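Undecaprenyl pyrophosphate synthase (PDB 3UGS) probably catalyses the magnesium-dependent condensation of isopentenyl diphosphate with allylic diphosphates, working as a homodimer that builds long cis-prenyl chains. Local coordinates at residues A[44-48]-A[49-53]; A[65-68]-A[69-72]; A[77-80]-A[81-85]; A[140-143]-A[144-148]; A[187-190]-A[191-194]. All coordinates share one frame; numbering follows the deposited sequence.

Contact 1 of 5, residues A[44-48]-A[49-53]; sequences EVCME and ENISN
Cys46 and Ile51 close the end of helix 34-48 on its buried side: Cys46 SG lies 4.0 Å from Ile51 CG2. Both first torsions serve this meeting. In Cys46 the sulfur stands beside its own backbone N, opposite the carbonyl carbon (chi1 -76°), while in Ile51 it is the CG2 branch that stands opposite the backbone N and turns toward the thiol. Leu10 of strand 9-14 packs on both side chains, which places the pair in the core.

On the adjoining flank of the helix, Val45 and Glu49 run side by side in the same direction. Val45 CG1 is the touching branch, 4.0 Å from Glu49 CG. The Glu49 chain bends at its second torsion (chi2 -78°), and the start of that chain lies close to a backbone oxygen, with Glu49 CG 3.1 Å from Val45 O. Helix 206-218 packs on both residues through Ile213. Glu48 behaves differently: its extended chain leads its carboxylate away from the turn, to salt bridges with Lys206 and Lys210.

Backbone bonds close the helix end. Glu49 N still makes a helical bond of 2.9 Å to Val45 O. Asn50 N bonds Met47 O at 3.1 Å, from above that carbonyl plane. The positive phi of Asn50 (57°) then turns the next amide back, and Ile51 N reaches Cys46 O at 2.7 Å. These two bonds into the last turn, with the positive phi, make a Schellman motif; the Cys46-Ile51 pair is the apolar contact that commonly accompanies it, here where the helix leads into strand 53-60.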
# COMPACT_ATOMS: atom_id res chain seq x y z
N GLU A 44 5.26 21.56 -14.04
CA GLU A 44 4.96 22.98 -13.81
C GLU A 44 3.95 23.11 -12.64
O GLU A 44 4.08 23.97 -11.77
CB GLU A 44 4.46 23.65 -15.09
N VAL A 45 2.96 22.22 -12.63
CA VAL A 45 1.91 22.25 -11.57
C VAL A 45 2.50 21.98 -10.17
O VAL A 45 2.16 22.58 -9.16
CB VAL A 45 0.78 21.23 -11.84
CG1 VAL A 45 -0.08 21.07 -10.59
CG2 VAL A 45 -0.07 21.68 -13.00
N CYS A 46 3.45 21.07 -10.14
CA CYS A 46 4.17 20.74 -8.89
C CYS A 46 4.89 21.93 -8.30
O CYS A 46 4.86 22.16 -7.10
CB CYS A 46 5.17 19.61 -9.11
SG CYS A 46 4.37 17.97 -9.22
N MET A 47 5.56 22.65 -9.18
CA MET A 47 6.31 23.88 -8.80
C MET A 47 5.36 24.98 -8.29
O MET A 47 5.51 25.54 -7.21
CB MET A 47 7.15 24.43 -9.97
CG MET A 47 8.37 23.54 -10.27
SD MET A 47 9.20 23.81 -11.84
CE MET A 47 10.85 24.16 -11.24
N GLU A 48 4.36 25.24 -9.11
CA GLU A 48 3.32 26.27 -8.82
C GLU A 48 2.65 25.96 -7.49
O GLU A 48 2.28 26.85 -6.74
CB GLU A 48 2.25 26.34 -9.92
CG GLU A 48 2.79 26.83 -11.26
CD GLU A 48 1.75 26.76 -12.39
OE1 GLU A 48 0.54 26.61 -12.10
OE2 GLU A 48 2.15 26.84 -13.57
N GLU A 49 2.52 24.67 -7.22
CA GLU A 49 1.83 24.16 -5.98
C GLU A 49 2.72 23.87 -4.78
O GLU A 49 2.27 23.44 -3.74
CB GLU A 49 1.02 22.92 -6.31
CG GLU A 49 -0.18 23.23 -7.21
CD GLU A 49 -1.35 23.85 -6.46
OE1 GLU A 49 -2.50 23.49 -6.82
OE2 GLU A 49 -1.17 24.65 -5.50
N ASN A 50 4.00 24.13 -4.95
CA ASN A 50 4.99 23.80 -3.91
C ASN A 50 5.02 22.30 -3.50
O ASN A 50 5.15 21.93 -2.34
CB ASN A 50 4.79 24.68 -2.67
CG ASN A 50 6.01 24.70 -1.76
OD1 ASN A 50 7.15 24.70 -2.23
ND2 ASN A 50 5.78 24.73 -0.46
N ILE A 51 4.86 21.44 -4.48
CA ILE A 51 5.07 19.98 -4.30
C ILE A 51 6.57 19.70 -4.57
O ILE A 51 7.01 19.75 -5.68
CB ILE A 51 4.20 19.15 -5.23
CG1 ILE A 51 2.73 19.35 -4.85
CG2 ILE A 51 4.60 17.68 -5.21
CD1 ILE A 51 1.74 18.60 -5.74
N SER A 52 7.33 19.42 -3.52
CA SER A 52 8.82 19.31 -3.62
C SER A 52 9.27 18.01 -4.34
O SER A 52 10.30 17.96 -4.99
CB SER A 52 9.49 19.39 -2.27
OG SER A 52 9.08 18.32 -1.45
N ASN A 53 8.46 16.99 -4.22
CA ASN A 53 8.83 15.66 -4.72
C ASN A 53 7.76 15.06 -5.59
O ASN A 53 6.58 15.03 -5.21
CB ASN A 53 9.10 14.66 -3.60
CG ASN A 53 10.49 14.77 -3.06
OD1 ASN A 53 11.36 13.94 -3.41
ND2 ASN A 53 10.74 15.79 -2.24

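Contact 2 of 5, residues A[65-68]-A[69-72]; sequences KRPK and DEID
Lys68 and Asp72 meet one turn apart on the surface of helix 68-88, the lysine chain bending at its second torsion (chi2 -97°) so that its outer carbons pass the carboxylate. The salt bridge from Lys68 NZ to Asp72 OD2 measures 3.4 Å. Lys68 CD is modelled still nearer that oxygen, but so short an approach by a carbon of an exposed chain is doubtful.

Glu70 makes the shorter ion pair. Its chain extends beyond CG and crosses Arg66 at about a right angle, and Arg66 NH1 bonds Glu70 OE1 at 2.8 Å. The acceptor lies near the guanidinium plane, at its edge, yet the donor stands well above the carboxylate plane, whose tilt to the guanidinium is 55°. Pro67 runs alongside Glu70, with Pro67 CD 3.6 Å from Glu70 OE1.

Ile71 packs on the start of the arginine chain: Ile71 CG1 is 3.8 Å from Arg66 CB, and Ile71 CD1 lies 3.3 Å from Arg66 O. Its amide also holds the turn, Ile71 N to Pro67 O being a straight bond of 3.2 Å.

Pro67 occupies the N-cap position, so the contact marks where the loop following strand 53-60 enters helix 68-88. Arg66, a probable substrate-binding residue, also bonds Gly16 O through NH2, joining this helix start to the loop that follows strand 9-14.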
# COMPACT_ATOMS: atom_id res chain seq x y z
N LYS A 65 9.66 -10.02 -15.84
CA LYS A 65 9.05 -11.27 -16.33
C LYS A 65 8.19 -11.01 -17.56
O LYS A 65 7.59 -11.92 -18.15
CB LYS A 65 8.22 -11.96 -15.27
CG LYS A 65 9.06 -12.64 -14.19
CD LYS A 65 8.66 -12.14 -12.80
N ARG A 66 8.14 -9.75 -17.93
CA ARG A 66 7.52 -9.33 -19.21
C ARG A 66 8.29 -9.91 -20.40
O ARG A 66 9.50 -10.08 -20.35
CB ARG A 66 7.56 -7.82 -19.38
CG ARG A 66 6.41 -7.05 -18.76
CD ARG A 66 6.66 -5.58 -19.09
NE ARG A 66 5.77 -4.65 -18.45
CZ ARG A 66 4.65 -4.20 -18.97
NH1 ARG A 66 4.24 -4.62 -20.17
NH2 ARG A 66 3.91 -3.32 -18.29
N PRO A 67 7.58 -10.15 -21.51
CA PRO A 67 8.26 -10.54 -22.75
C PRO A 67 9.40 -9.60 -23.07
O PRO A 67 9.34 -8.40 -22.85
CB PRO A 67 7.16 -10.41 -23.80
CG PRO A 67 5.88 -10.55 -23.04
CD PRO A 67 6.12 -10.02 -21.67
N LYS A 68 10.45 -10.18 -23.62
CA LYS A 68 11.68 -9.43 -23.87
C LYS A 68 11.44 -8.23 -24.79
O LYS A 68 12.06 -7.20 -24.63
CB LYS A 68 12.79 -10.34 -24.42
CG LYS A 68 14.16 -9.67 -24.55
CD LYS A 68 14.37 -9.17 -25.99
CE LYS A 68 15.85 -9.14 -26.42
NZ LYS A 68 16.07 -9.15 -27.90
N ASP A 69 10.56 -8.41 -25.77
CA ASP A 69 10.21 -7.32 -26.73
C ASP A 69 9.59 -6.08 -26.02
O ASP A 69 9.85 -4.93 -26.37
CB ASP A 69 9.26 -7.79 -27.84
CG ASP A 69 9.93 -8.80 -28.83
OD1 ASP A 69 11.20 -9.01 -28.83
OD2 ASP A 69 9.15 -9.41 -29.62
N GLU A 70 8.81 -6.34 -24.98
CA GLU A 70 8.13 -5.26 -24.24
C GLU A 70 9.12 -4.49 -23.39
O GLU A 70 9.10 -3.27 -23.31
CB GLU A 70 7.01 -5.77 -23.35
CG GLU A 70 5.85 -6.32 -24.14
CD GLU A 70 4.67 -6.67 -23.27
OE1 GLU A 70 4.80 -6.65 -22.03
OE2 GLU A 70 3.60 -6.97 -23.84
N ILE A 71 9.98 -5.25 -22.74
CA ILE A 71 11.08 -4.68 -21.93
C ILE A 71 11.95 -3.77 -22.80
O ILE A 71 12.33 -2.65 -22.43
CB ILE A 71 11.95 -5.76 -21.27
CG1 ILE A 71 11.04 -6.58 -20.34
CG2 ILE A 71 13.15 -5.13 -20.54
CD1 ILE A 71 11.71 -7.75 -19.68
N ASP A 72 12.25 -4.31 -23.96
CA ASP A 72 13.10 -3.61 -24.98
C ASP A 72 12.58 -2.21 -25.32
O ASP A 72 13.30 -1.23 -25.27
CB ASP A 72 13.22 -4.43 -26.27
CG ASP A 72 14.20 -5.58 -26.12
OD1 ASP A 72 14.90 -5.66 -25.07
OD2 ASP A 72 14.26 -6.41 -27.07

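Contact 3 of 5, residues A[77-80]-A[81-85]; sequences LLDR and CLDEA. With FFT ((2Z,6Z)-3,7,11-trimethyldodeca-2,6,10-trien-1-yl dihydrogen phosphate), chain C.
Leu82 packs back on Leu78, one turn earlier in helix 68-88, and its side chain can be followed outward atom by atom. Leu82 CB rests against the carbonyl oxygens of the preceding turn, 3.5 Å from Asp79 O and similarly far from Leu78 O. At the branch point, Leu82 CG moves closer to Leu78 O, at 3.3 Å, because the first torsion sets CG beside the backbone N (chi1 -78°). From there Leu82 CD1 reaches the neighbouring side chain, 4.2 Å from Leu78 CG. Beyond these atoms Leu82 packs on Ile113 of helix 107-120.

Leu78 joins the pair from its own side: with CG opposite its backbone N (chi1 165°), it brings that carbon to Leu82 and also packs on Val109. This is an i to i+4 contact within an alpha helix, underlain by the bond from Leu82 N to Leu78 O at 2.7 Å, and the same helix walls the prenyl pocket of this cis-prenyltransferase. Leu78 CA lies 3.8 Å from FFT C, a methyl at the far end of the bound farnesyl chain, while the phosphate at the other end is held by residues such as Arg174 and Ser182.

On another face of the helix, Asp79 and Asp83 hold like charges near each other, Asp79 OD1 being 4.4 Å from Asp83 OD2. Lys112 forms salt bridges with both carboxylates and probably offsets their repulsion. At the exposed side, the bent chain of Arg80 lays its guanidinium so that Leu77 CD2 stands over one face, 3.3 Å above the plane and offset toward the rim.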
# COMPACT_ATOMS: atom_id res chain seq x y z
N LEU A 77 12.35 3.86 -24.80
CA LEU A 77 11.71 5.14 -24.40
C LEU A 77 12.37 5.80 -23.19
O LEU A 77 12.62 7.00 -23.14
CB LEU A 77 10.25 4.95 -24.04
CG LEU A 77 9.43 4.31 -25.15
CD1 LEU A 77 8.10 3.81 -24.56
CD2 LEU A 77 9.21 5.22 -26.38
N LEU A 78 12.61 4.99 -22.20
CA LEU A 78 13.27 5.46 -20.97
C LEU A 78 14.55 6.22 -21.35
O LEU A 78 14.87 7.30 -20.86
CB LEU A 78 13.59 4.30 -20.02
CG LEU A 78 14.58 4.72 -18.93
CD1 LEU A 78 13.92 5.63 -17.92
CD2 LEU A 78 15.22 3.51 -18.27
N ASP A 79 15.26 5.60 -22.27
CA ASP A 79 16.43 6.22 -22.86
C ASP A 79 16.13 7.61 -23.45
O ASP A 79 16.82 8.62 -23.18
CB ASP A 79 17.00 5.33 -23.94
CG ASP A 79 18.48 5.55 -24.12
OD1 ASP A 79 18.90 5.65 -25.28
OD2 ASP A 79 19.20 5.62 -23.08
N ARG A 80 15.09 7.63 -24.27
CA ARG A 80 14.61 8.89 -24.87
C ARG A 80 14.36 9.92 -23.78
O ARG A 80 14.74 11.07 -23.88
CB ARG A 80 13.35 8.71 -25.72
CG ARG A 80 13.54 7.74 -26.89
CD ARG A 80 13.06 8.30 -28.22
NE ARG A 80 11.60 8.27 -28.36
CZ ARG A 80 10.90 7.28 -28.93
NH1 ARG A 80 11.52 6.21 -29.44
NH2 ARG A 80 9.57 7.37 -29.01
N CYS A 81 13.72 9.46 -22.71
CA CYS A 81 13.37 10.35 -21.57
C CYS A 81 14.60 10.80 -20.80
O CYS A 81 14.67 11.90 -20.26
CB CYS A 81 12.42 9.69 -20.59
SG CYS A 81 10.84 9.30 -21.34
N LEU A 82 15.55 9.91 -20.70
CA LEU A 82 16.79 10.24 -20.00
C LEU A 82 17.53 11.37 -20.75
O LEU A 82 18.09 12.27 -20.15
CB LEU A 82 17.71 9.03 -19.87
CG LEU A 82 17.29 8.07 -18.75
CD1 LEU A 82 18.23 6.88 -18.69
CD2 LEU A 82 17.20 8.79 -17.41
N ASP A 83 17.49 11.28 -22.06
CA ASP A 83 18.07 12.31 -22.96
C ASP A 83 17.40 13.67 -22.79
O ASP A 83 18.06 14.69 -22.60
CB ASP A 83 18.00 11.88 -24.42
CG ASP A 83 18.94 10.70 -24.75
OD1 ASP A 83 19.97 10.49 -24.05
OD2 ASP A 83 18.64 9.98 -25.72
N GLU A 84 16.09 13.68 -22.83
CA GLU A 84 15.27 14.91 -22.57
C GLU A 84 15.70 15.55 -21.26
O GLU A 84 15.89 16.76 -21.16
CB GLU A 84 13.76 14.65 -22.49
CG GLU A 84 13.06 14.64 -23.84
CD GLU A 84 12.68 16.03 -24.33
OE1 GLU A 84 12.79 17.01 -23.56
OE2 GLU A 84 12.27 16.14 -25.52
N ALA A 85 15.86 14.70 -20.28
CA ALA A 85 16.25 15.14 -18.91
C ALA A 85 17.69 15.66 -18.87
O ALA A 85 18.02 16.59 -18.17
CB ALA A 85 16.03 14.02 -17.88
O3 FFT C . -0.71 -1.91 -12.12
P FFT C . -0.22 -1.94 -13.54
O1 FFT C . -0.72 -0.79 -14.36
O2 FFT C . -0.38 -3.33 -14.13
O FFT C . 1.38 -1.71 -13.54
C14 FFT C . 1.94 -0.41 -13.22
C13 FFT C . 3.45 -0.49 -13.07
C11 FFT C . 4.28 0.25 -13.79
C12 FFT C . 5.75 0.13 -13.61
C10 FFT C . 3.79 1.31 -14.74
C9 FFT C . 4.32 1.12 -16.13
C8 FFT C . 3.55 2.00 -17.10
C6 FFT C . 4.14 3.03 -17.74
C7 FFT C . 3.38 3.89 -18.73
C5 FFT C . 5.59 3.32 -17.49
C4 FFT C . 6.14 3.90 -18.77
C3 FFT C . 7.65 3.91 -18.79
C1 FFT C . 8.29 4.71 -19.69
C2 FFT C . 7.50 5.58 -20.65
C FFT C . 9.80 4.72 -19.70

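Contact 4 of 5, residues A[140-143]-A[144-148]; sequences IIRA and AKRVI
Ala143 and Val147 form the tight, buried side of this helical turn: Val147 CG2 presses to within 3.3 Å of Ala143 O. Its neighbour Ala144 is similarly close-set, with Ala144 CB 3.6 Å from Ile140 O. Leu159 packs on both alanines.

The looser side is that of Lys145. This exposed lysine slants across buried Ile141, which packs on Trp187 of the second subunit, and Lys145 CD touches Ile141 CG2 at 3.9 Å; the chain then bends at its third torsion (chi3 136°) and carries the ammonium outward.

Between these sides lie Arg142 and Arg146, side by side and pointing the same way. Arg146 NH2 is 3.7 Å from Arg142 NH2, lying at the edge of the Arg142 guanidinium and in its plane, while the two planes stand 88° apart. Both groups converge on the carboxylate of Asp164, one on each oxygen; Arg146 NH1 also hydrogen-bonds Asn162 O, and Arg142 has a second salt bridge to Asp138.

Helix 136-149 thus lies with one face against helix 156-161, through Leu159, and another against the second subunit, where Ile140 meets Ile140 of that chain and Ala144 packs on its Leu154.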
# COMPACT_ATOMS: atom_id res chain seq x y z
N ILE A 140 12.20 -2.29 0.69
CA ILE A 140 12.04 -2.57 2.13
C ILE A 140 13.13 -3.52 2.68
O ILE A 140 13.70 -3.32 3.75
CB ILE A 140 10.65 -3.10 2.49
CG1 ILE A 140 9.60 -1.99 2.27
CG2 ILE A 140 10.61 -3.59 3.94
CD1 ILE A 140 8.18 -2.45 2.53
N ILE A 141 13.41 -4.55 1.91
CA ILE A 141 14.47 -5.55 2.28
C ILE A 141 15.84 -4.90 2.29
O ILE A 141 16.63 -5.08 3.19
CB ILE A 141 14.50 -6.79 1.35
CG1 ILE A 141 13.82 -7.97 2.05
CG2 ILE A 141 15.94 -7.31 1.21
CD1 ILE A 141 12.35 -7.91 2.29
N ARG A 142 16.08 -4.10 1.28
CA ARG A 142 17.34 -3.38 1.14
C ARG A 142 17.53 -2.37 2.28
O ARG A 142 18.63 -2.13 2.76
CB ARG A 142 17.48 -2.69 -0.24
CG ARG A 142 17.53 -3.73 -1.39
CD ARG A 142 18.04 -3.24 -2.74
NE ARG A 142 16.97 -2.48 -3.39
CZ ARG A 142 16.87 -1.16 -3.37
NH1 ARG A 142 15.81 -0.56 -3.92
NH2 ARG A 142 17.83 -0.44 -2.81
N ALA A 143 16.44 -1.79 2.70
CA ALA A 143 16.51 -0.80 3.79
C ALA A 143 16.86 -1.49 5.11
O ALA A 143 17.64 -0.97 5.91
CB ALA A 143 15.23 -0.06 3.93
N ALA A 144 16.27 -2.67 5.30
CA ALA A 144 16.50 -3.48 6.52
C ALA A 144 17.98 -3.95 6.63
O ALA A 144 18.54 -4.06 7.70
CB ALA A 144 15.58 -4.69 6.56
N LYS A 145 18.57 -4.26 5.50
CA LYS A 145 19.97 -4.70 5.48
C LYS A 145 20.91 -3.53 5.79
O LYS A 145 21.91 -3.70 6.45
CB LYS A 145 20.33 -5.32 4.14
CG LYS A 145 19.55 -6.59 3.88
CD LYS A 145 19.67 -6.98 2.42
CE LYS A 145 19.93 -8.47 2.26
NZ LYS A 145 20.47 -8.69 0.89
N ARG A 146 20.58 -2.36 5.26
CA ARG A 146 21.35 -1.15 5.53
C ARG A 146 21.36 -0.81 7.04
O ARG A 146 22.35 -0.30 7.59
CB ARG A 146 20.79 0.06 4.79
CG ARG A 146 21.06 0.09 3.31
CD ARG A 146 20.16 1.17 2.64
NE ARG A 146 20.50 1.34 1.24
CZ ARG A 146 19.65 1.68 0.28
NH1 ARG A 146 18.37 1.95 0.56
NH2 ARG A 146 20.11 1.76 -0.96
N VAL A 147 20.21 -1.04 7.65
CA VAL A 147 20.01 -0.79 9.09
C VAL A 147 20.88 -1.77 9.89
O VAL A 147 21.54 -1.41 10.86
CB VAL A 147 18.56 -0.94 9.53
CG1 VAL A 147 18.47 -1.02 11.05
CG2 VAL A 147 17.73 0.22 9.00
N ILE A 148 20.82 -3.01 9.46
CA ILE A 148 21.63 -4.09 10.04
C ILE A 148 23.14 -3.86 9.83
O ILE A 148 23.93 -3.87 10.77
CB ILE A 148 21.24 -5.47 9.49
CG1 ILE A 148 19.96 -5.94 10.21
CG2 ILE A 148 22.36 -6.51 9.71
CD1 ILE A 148 19.45 -7.27 9.70

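Contact 5 of 5, residues A[187-190]-A[191-194]; sequences WQCS and YAEI
Helical torsions at Ser190 (phi -48°), followed by Tyr191 with psi near 15°, fold the chain back so that Cys189 and Ala192 meet. The result is a type I beta turn from Cys189 to Ala192, entered through another from Trp187 to Ser190, and it delivers the chain to strand 193-197, an outermost strand of this chain's six-stranded parallel sheet.

Its closing bond, from Ala192 N to Cys189 O, is a weak one of 3.0 Å. Beside it, Cys189 CB lies 3.9 Å from Ala192 CB, and Cys189 SG, set beside its own backbone N, reaches the same methyl at 4.0 Å. Met172 packs on Cys189 and Val169 on Ala192, which keeps this apolar patch buried.

A water ties the overlapping turns together. It donates to Gln188 O at 2.6 Å and accepts from Tyr191 N at 2.8 Å, so it satisfies two backbone groups that the turns leave apart.

The Tyr191 side chain sets off away from the turn, yet Ser190 O lies over one face of its ring. Its hydroxyl bonds Glu62 of the second subunit, and its side chain packs on Ser182 of that subunit, a residue of the ligand pocket. Glu193, a probable magnesium ligand, follows at once in the strand and pairs with Arg180 of the second subunit as well as with Arg219, so the turn lies at the dimer interface, beside pocket residues of the second subunit. Ser190 brings its oxygen between its backbone N and carbonyl carbon (chi1 52°), and Ser190 OG there lies 3.7 Å from Tyr191 CD2.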
# COMPACT_ATOMS: atom_id res chain seq x y z
N TRP A 187 5.57 1.12 1.63
CA TRP A 187 5.91 1.59 2.98
C TRP A 187 5.54 3.06 3.17
O TRP A 187 4.88 3.48 4.13
CB TRP A 187 7.38 1.38 3.27
CG TRP A 187 7.80 1.82 4.65
CD1 TRP A 187 8.04 3.09 5.09
CD2 TRP A 187 8.06 0.96 5.79
NE1 TRP A 187 8.42 3.07 6.40
CE2 TRP A 187 8.47 1.82 6.85
CE3 TRP A 187 8.04 -0.42 6.00
CZ2 TRP A 187 8.81 1.33 8.07
CZ3 TRP A 187 8.35 -0.90 7.22
CH2 TRP A 187 8.75 -0.04 8.25
N GLN A 188 5.97 3.83 2.20
CA GLN A 188 5.74 5.28 2.14
C GLN A 188 4.24 5.66 2.08
O GLN A 188 3.79 6.72 2.53
CB GLN A 188 6.49 5.89 0.98
CG GLN A 188 8.01 5.79 1.07
CD GLN A 188 8.53 4.53 0.36
OE1 GLN A 188 7.76 3.60 0.09
NE2 GLN A 188 9.84 4.50 0.04
N CYS A 189 3.46 4.74 1.55
CA CYS A 189 2.04 4.97 1.30
C CYS A 189 1.13 4.57 2.44
O CYS A 189 -0.09 4.57 2.31
CB CYS A 189 1.60 4.25 0.00
SG CYS A 189 2.07 5.14 -1.54
N SER A 190 1.70 4.20 3.58
CA SER A 190 0.88 3.62 4.66
C SER A 190 -0.35 4.47 4.92
O SER A 190 -1.47 3.95 5.04
CB SER A 190 1.65 3.42 5.97
OG SER A 190 2.30 4.58 6.36
N TYR A 191 -0.09 5.78 5.03
CA TYR A 191 -1.13 6.83 5.19
C TYR A 191 -1.33 7.82 4.00
O TYR A 191 -1.96 8.86 4.11
CB TYR A 191 -0.89 7.60 6.47
CG TYR A 191 -1.32 6.80 7.66
CD1 TYR A 191 -2.67 6.74 8.04
CD2 TYR A 191 -0.40 6.05 8.37
CE1 TYR A 191 -3.08 5.96 9.11
CE2 TYR A 191 -0.81 5.26 9.44
CZ TYR A 191 -2.15 5.23 9.80
OH TYR A 191 -2.52 4.45 10.88
N ALA A 192 -0.78 7.45 2.87
CA ALA A 192 -0.97 8.23 1.65
C ALA A 192 -2.46 8.22 1.19
O ALA A 192 -3.16 7.22 1.19
CB ALA A 192 -0.08 7.72 0.54
N GLU A 193 -2.91 9.40 0.81
CA GLU A 193 -4.22 9.54 0.19
C GLU A 193 -4.09 8.98 -1.20
O GLU A 193 -3.05 9.10 -1.86
CB GLU A 193 -4.69 10.98 0.13
CG GLU A 193 -5.05 11.58 1.51
CD GLU A 193 -6.20 10.84 2.16
OE1 GLU A 193 -7.06 10.29 1.45
OE2 GLU A 193 -6.27 10.81 3.40
N ILE A 194 -5.15 8.32 -1.62
CA ILE A 194 -5.14 7.60 -2.88
C ILE A 194 -6.23 8.09 -3.80
O ILE A 194 -7.37 8.31 -3.39
CB ILE A 194 -5.27 6.10 -2.68
CG1 ILE A 194 -3.99 5.54 -2.06
CG2 ILE A 194 -5.47 5.41 -4.01
CD1 ILE A 194 -4.15 4.12 -1.59
O HOH W 1 2.38 7.09 4.72
O HOH W 2 -2.91 4.78 2.29

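In the fold
Contacts 2 and 3 lie on the same helix, 68-88, with centres 18 Å apart, and both approach the bound farnesyl phosphate: Arg66 of contact 2 is about 5 Å from it by side chain, and Leu78 of contact 3 lines the pocket at its tail. Contacts 4 and 5 belong to the dimer side and touch directly, Ile140 CD1 lying 4.0 Å from Trp187 CB; Tyr191 in contact 5 is also about 6 Å from a bound ligand. Contact 1 stands apart, its centre 34 Å from that of contact 2 across the chain's centre, although the side chain of Ile51 comes within about 12 Å of that of Glu193 in contact 5.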